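3-oxosteroid 1-dehydrogenase (Sterolibacterium denitrificans, PDB 7P18) probably catalyses the FAD-dependent 1,2-dehydrogenation of 3-oxosteroids to 3-oxo-Delta(1)-steroids, passing the electrons to an acceptor. Local coordinates at residues 304-316 with 510-522. Residues are numbered along the deposited sequence; the frame is centred on the assembly and turned at random.
Sequences IRAAMDIGARAEL and VLDESDRPIEGLY
Arg313 runs out extended, CG anti to the backbone N (chi1 177°), while Glu513 folds back at chi2 (-69°), and the two side chains cross at about a right angle. In this salt bridge Arg313 NH1 meets Glu513 OE1 at 3.0 Å, at the guanidinium edge and in its plane, Glu513 OE1 accepting through its syn lone pair; the two flat groups are steeply turned, 77° apart. From its other edge the same guanidinium grips Glu315 side-on, NE and NH2 both reaching OE2, so that the cation is held between two carboxylates. A lysine in place of Arg313 would probably be unable to hold both carboxylates, leaving Glu315 or Glu513 without its mate. Glu513 OE2 accepts from a water that also takes the N-H of Ala314. In the backbone, Arg313 N donates an almost straight bond to Leu511 O (2.9 Å), in the carbonyl plane. Gly311 O receives a CA-H...O contact from Asp512 CA at 3.2 Å, and a water links that oxygen to Glu513 N. Among buried side chains Ala312 CB presses on Val510 CG1 (3.5 Å) and also meets Ile518 CD1 (4.0 Å); at the margin of this patch Ile310 CD1 lies against Ile518 CG2 at 4.2 Å. Val246 of strand 245-253 continues it, touching Ile310, Ile518 and Leu521. Asp512 OD1 accepts Ser514 N and Arg516 N from opposite faces of its carboxylate, bracing the type I turn 512-515. The contact thus joins a Schellman motif, with Gly311 as C-prime residue ending helix 302-309, to the Asx-turn hairpin 509-518, next to strand 521-523, outermost in the parallel Rossmann-type sheet.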
loop_
_atom_site.group_PDB
_atom_site.type_symbol
_atom_site.label_atom_id
_atom_site.label_comp_id
_atom_site.label_asym_id
_atom_site.label_seq_id
_atom_site.Cartn_x
_atom_site.Cartn_y
_atom_site.Cartn_z
ATOM N N ILE A 304 15.675 -2.938 11.250
ATOM C CA ILE A 304 15.415 -1.825 12.191
ATOM C C ILE A 304 16.157 -2.126 13.496
ATOM O O ILE A 304 16.922 -1.249 14.001
ATOM C CB ILE A 304 13.891 -1.601 12.379
ATOM C CG1 ILE A 304 13.271 -1.057 11.085
ATOM C CG2 ILE A 304 13.650 -0.671 13.546
ATOM C CD1 ILE A 304 11.749 -0.985 11.076
ATOM N N ARG A 305 15.993 -3.332 14.024
ATOM C CA ARG A 305 16.635 -3.719 15.315
ATOM C C ARG A 305 18.169 -3.628 15.167
ATOM O O ARG A 305 18.831 -3.045 16.035
ATOM C CB ARG A 305 16.162 -5.124 15.714
ATOM C CG ARG A 305 14.728 -5.159 16.238
ATOM C CD ARG A 305 14.307 -6.494 16.881
ATOM N NE ARG A 305 14.836 -7.676 16.175
ATOM C CZ ARG A 305 14.267 -8.274 15.128
ATOM N NH1 ARG A 305 13.127 -7.833 14.618
ATOM N NH2 ARG A 305 14.850 -9.317 14.574
ATOM N N ALA A 306 18.700 -4.160 14.080
ATOM C CA ALA A 306 20.162 -4.261 13.830
ATOM C C ALA A 306 20.775 -2.870 13.704
ATOM O O ALA A 306 21.873 -2.625 14.262
ATOM C CB ALA A 306 20.391 -5.088 12.609
ATOM N N ALA A 307 20.085 -1.946 13.025
ATOM C CA ALA A 307 20.574 -0.555 12.842
ATOM C C ALA A 307 20.492 0.221 14.156
ATOM O O ALA A 307 21.439 0.979 14.492
ATOM C CB ALA A 307 19.785 0.118 11.722
ATOM N N MET A 308 19.407 0.063 14.919
ATOM C CA MET A 308 19.236 0.786 16.197
ATOM C C MET A 308 20.316 0.275 17.172
ATOM O O MET A 308 20.825 1.099 17.935
ATOM C CB MET A 308 17.822 0.603 16.752
ATOM C CG MET A 308 16.803 1.285 15.853
ATOM S SD MET A 308 15.123 1.190 16.486
ATOM C CE MET A 308 15.177 2.301 17.887
ATOM N N ASP A 309 20.697 -0.993 17.055
ATOM C CA ASP A 309 21.776 -1.604 17.869
ATOM C C ASP A 309 23.085 -0.830 17.650
ATOM O O ASP A 309 23.846 -0.752 18.612
ATOM C CB ASP A 309 21.988 -3.073 17.511
ATOM C CG ASP A 309 20.962 -4.042 18.057
ATOM O OD1 ASP A 309 20.175 -3.638 18.952
ATOM O OD2 ASP A 309 20.973 -5.212 17.564
ATOM N N ILE A 310 23.349 -0.275 16.451
ATOM C CA ILE A 310 24.603 0.510 16.202
ATOM C C ILE A 310 24.382 2.026 16.299
ATOM O O ILE A 310 25.285 2.749 15.863
ATOM C CB ILE A 310 25.272 0.117 14.872
ATOM C CG1 ILE A 310 24.451 0.517 13.648
ATOM C CG2 ILE A 310 25.623 -1.358 14.858
ATOM C CD1 ILE A 310 25.217 0.471 12.347
ATOM N N GLY A 311 23.267 2.507 16.864
ATOM C CA GLY A 311 23.072 3.946 17.152
ATOM C C GLY A 311 22.140 4.677 16.172
ATOM O O GLY A 311 21.934 5.886 16.364
ATOM N N ALA A 312 21.548 3.996 15.195
ATOM C CA ALA A 312 20.583 4.645 14.271
ATOM C C ALA A 312 19.416 5.195 15.084
ATOM O O ALA A 312 18.973 4.539 16.025
ATOM C CB ALA A 312 20.135 3.658 13.230
ATOM N N ARG A 313 18.929 6.363 14.730
ATOM C CA ARG A 313 17.720 6.980 15.319
ATOM C C ARG A 313 16.467 6.478 14.580
ATOM O O ARG A 313 16.540 6.220 13.347
ATOM C CB ARG A 313 17.808 8.505 15.254
ATOM C CG ARG A 313 16.571 9.234 15.770
ATOM C CD ARG A 313 16.921 10.682 16.014
ATOM N NE ARG A 313 15.716 11.412 16.308
ATOM C CZ ARG A 313 15.115 11.394 17.485
ATOM N NH1 ARG A 313 15.634 10.703 18.493
ATOM N NH2 ARG A 313 13.997 12.080 17.654
ATOM N N ALA A 314 15.370 6.322 15.305
ATOM C CA ALA A 314 14.054 5.953 14.708
ATOM C C ALA A 314 13.027 7.036 15.019
ATOM O O ALA A 314 13.118 7.692 16.071
ATOM C CB ALA A 314 13.608 4.605 15.209
ATOM N N GLU A 315 12.048 7.224 14.138
ATOM C CA GLU A 315 10.965 8.204 14.351
ATOM C C GLU A 315 9.653 7.641 13.808
ATOM O O GLU A 315 9.692 6.700 12.994
ATOM C CB GLU A 315 11.277 9.555 13.676
ATOM C CG GLU A 315 12.348 10.347 14.395
ATOM C CD GLU A 315 12.614 11.749 13.868
ATOM O OE1 GLU A 315 11.892 12.212 12.922
ATOM O OE2 GLU A 315 13.516 12.391 14.454
ATOM N N LEU A 316 8.549 8.246 14.252
ATOM C CA LEU A 316 7.171 7.918 13.829
ATOM C C LEU A 316 6.826 6.446 14.149
ATOM O O LEU A 316 5.900 5.923 13.543
ATOM C CB LEU A 316 7.046 8.254 12.338
ATOM C CG LEU A 316 7.216 9.739 12.016
ATOM C CD1 LEU A 316 7.270 9.980 10.516
ATOM C CD2 LEU A 316 6.096 10.518 12.668
ATOM N N VAL A 510 21.161 6.823 6.689
ATOM C CA VAL A 510 20.685 6.642 8.071
ATOM C C VAL A 510 21.406 7.628 8.999
ATOM O O VAL A 510 22.652 7.702 8.961
ATOM C CB VAL A 510 20.813 5.178 8.522
ATOM C CG1 VAL A 510 20.423 5.014 9.969
ATOM C CG2 VAL A 510 19.989 4.277 7.617
ATOM N N LEU A 511 20.658 8.270 9.881
ATOM C CA LEU A 511 21.175 9.218 10.897
ATOM C C LEU A 511 21.196 8.578 12.286
ATOM O O LEU A 511 20.245 7.848 12.658
ATOM C CB LEU A 511 20.293 10.473 10.895
ATOM C CG LEU A 511 20.143 11.178 9.537
ATOM C CD1 LEU A 511 19.333 12.451 9.637
ATOM C CD2 LEU A 511 21.501 11.524 8.935
ATOM N N ASP A 512 22.223 8.922 13.078
ATOM C CA ASP A 512 22.333 8.496 14.492
ATOM C C ASP A 512 21.576 9.497 15.377
ATOM O O ASP A 512 20.973 10.446 14.842
ATOM C CB ASP A 512 23.802 8.267 14.835
ATOM C CG ASP A 512 24.637 9.537 14.977
ATOM O OD1 ASP A 512 24.059 10.648 15.035
ATOM O OD2 ASP A 512 25.860 9.369 15.018
ATOM N N GLU A 513 21.650 9.329 16.701
ATOM C CA GLU A 513 20.898 10.164 17.680
ATOM C C GLU A 513 21.387 11.625 17.635
ATOM O O GLU A 513 20.669 12.518 18.151
ATOM C CB GLU A 513 20.992 9.513 19.064
ATOM C CG GLU A 513 20.303 8.162 19.139
ATOM C CD GLU A 513 18.777 8.183 19.042
ATOM O OE1 GLU A 513 18.200 9.277 19.021
ATOM O OE2 GLU A 513 18.149 7.078 18.951
ATOM N N SER A 514 22.539 11.883 17.009
ATOM C CA SER A 514 23.126 13.239 16.857
ATOM C C SER A 514 22.896 13.794 15.455
ATOM O O SER A 514 23.512 14.803 15.168
ATOM C CB SER A 514 24.595 13.234 17.198
ATOM O OG SER A 514 24.768 12.817 18.548
ATOM N N ASP A 515 22.023 13.184 14.640
ATOM C CA ASP A 515 21.770 13.597 13.230
ATOM C C ASP A 515 23.037 13.453 12.380
ATOM O O ASP A 515 23.092 14.054 11.311
ATOM C CB ASP A 515 21.234 15.034 13.128
ATOM C CG ASP A 515 19.828 15.193 13.692
ATOM O OD1 ASP A 515 18.907 14.456 13.231
ATOM O OD2 ASP A 515 19.660 16.052 14.592
ATOM N N ARG A 516 24.003 12.644 12.798
ATOM C CA ARG A 516 25.210 12.353 11.987
ATOM C C ARG A 516 24.943 11.131 11.121
ATOM O O ARG A 516 24.533 10.092 11.646
ATOM C CB ARG A 516 26.395 12.118 12.923
ATOM C CG ARG A 516 27.705 11.899 12.185
ATOM C CD ARG A 516 28.906 11.645 13.090
ATOM N NE ARG A 516 30.113 11.397 12.298
ATOM C CZ ARG A 516 30.454 10.220 11.734
ATOM N NH1 ARG A 516 29.698 9.136 11.876
ATOM N NH2 ARG A 516 31.569 10.128 11.027
ATOM N N PRO A 517 25.168 11.195 9.789
ATOM C CA PRO A 517 25.061 10.018 8.939
ATOM C C PRO A 517 25.970 8.881 9.412
ATOM O O PRO A 517 27.144 9.115 9.751
ATOM C CB PRO A 517 25.491 10.465 7.540
ATOM C CG PRO A 517 25.277 11.950 7.578
ATOM C CD PRO A 517 25.513 12.388 9.007
ATOM N N ILE A 518 25.413 7.672 9.416
ATOM C CA ILE A 518 26.204 6.431 9.552
ATOM C C ILE A 518 26.751 6.127 8.169
ATOM O O ILE A 518 25.996 5.769 7.269
ATOM C CB ILE A 518 25.384 5.283 10.162
ATOM C CG1 ILE A 518 24.818 5.690 11.518
ATOM C CG2 ILE A 518 26.229 4.031 10.262
ATOM C CD1 ILE A 518 23.888 4.661 12.159
ATOM N N GLU A 519 28.041 6.402 7.988
ATOM C CA GLU A 519 28.747 6.199 6.706
ATOM C C GLU A 519 28.488 4.772 6.238
ATOM O O GLU A 519 28.642 3.880 7.076
ATOM C CB GLU A 519 30.263 6.363 6.875
ATOM C CG GLU A 519 30.682 7.747 7.309
ATOM C CD GLU A 519 30.360 8.827 6.287
ATOM O OE1 GLU A 519 30.482 8.535 5.078
ATOM O OE2 GLU A 519 29.984 9.955 6.700
ATOM N N GLY A 520 28.151 4.615 4.965
ATOM C CA GLY A 520 27.904 3.341 4.268
ATOM C C GLY A 520 26.464 2.808 4.378
ATOM O O GLY A 520 26.188 1.750 3.774
ATOM N N LEU A 521 25.584 3.440 5.152
ATOM C CA LEU A 521 24.230 2.874 5.447
ATOM C C LEU A 521 23.128 3.809 4.939
ATOM O O LEU A 521 23.067 4.982 5.379
ATOM C CB LEU A 521 24.055 2.679 6.939
ATOM C CG LEU A 521 22.842 1.840 7.346
ATOM C CD1 LEU A 521 22.975 0.440 6.779
ATOM C CD2 LEU A 521 22.680 1.818 8.860
ATOM N N TYR A 522 22.284 3.257 4.080
ATOM C CA TYR A 522 21.112 3.916 3.488
ATOM C C TYR A 522 19.875 3.115 3.894
ATOM O O TYR A 522 19.998 1.920 4.211
ATOM C CB TYR A 522 21.260 3.987 1.976
ATOM C CG TYR A 522 22.462 4.788 1.533
ATOM C CD1 TYR A 522 23.738 4.247 1.560
ATOM C CD2 TYR A 522 22.329 6.114 1.131
ATOM C CE1 TYR A 522 24.859 4.999 1.201
ATOM C CE2 TYR A 522 23.432 6.861 0.737
ATOM C CZ TYR A 522 24.702 6.303 0.757
ATOM O OH TYR A 522 25.783 7.055 0.351
HETATM O O HOH W 1 23.780 7.621 18.021
HETATM O O HOH W 2 19.137 4.290 18.510
HETATM O O HOH W 3 15.550 6.430 18.308
#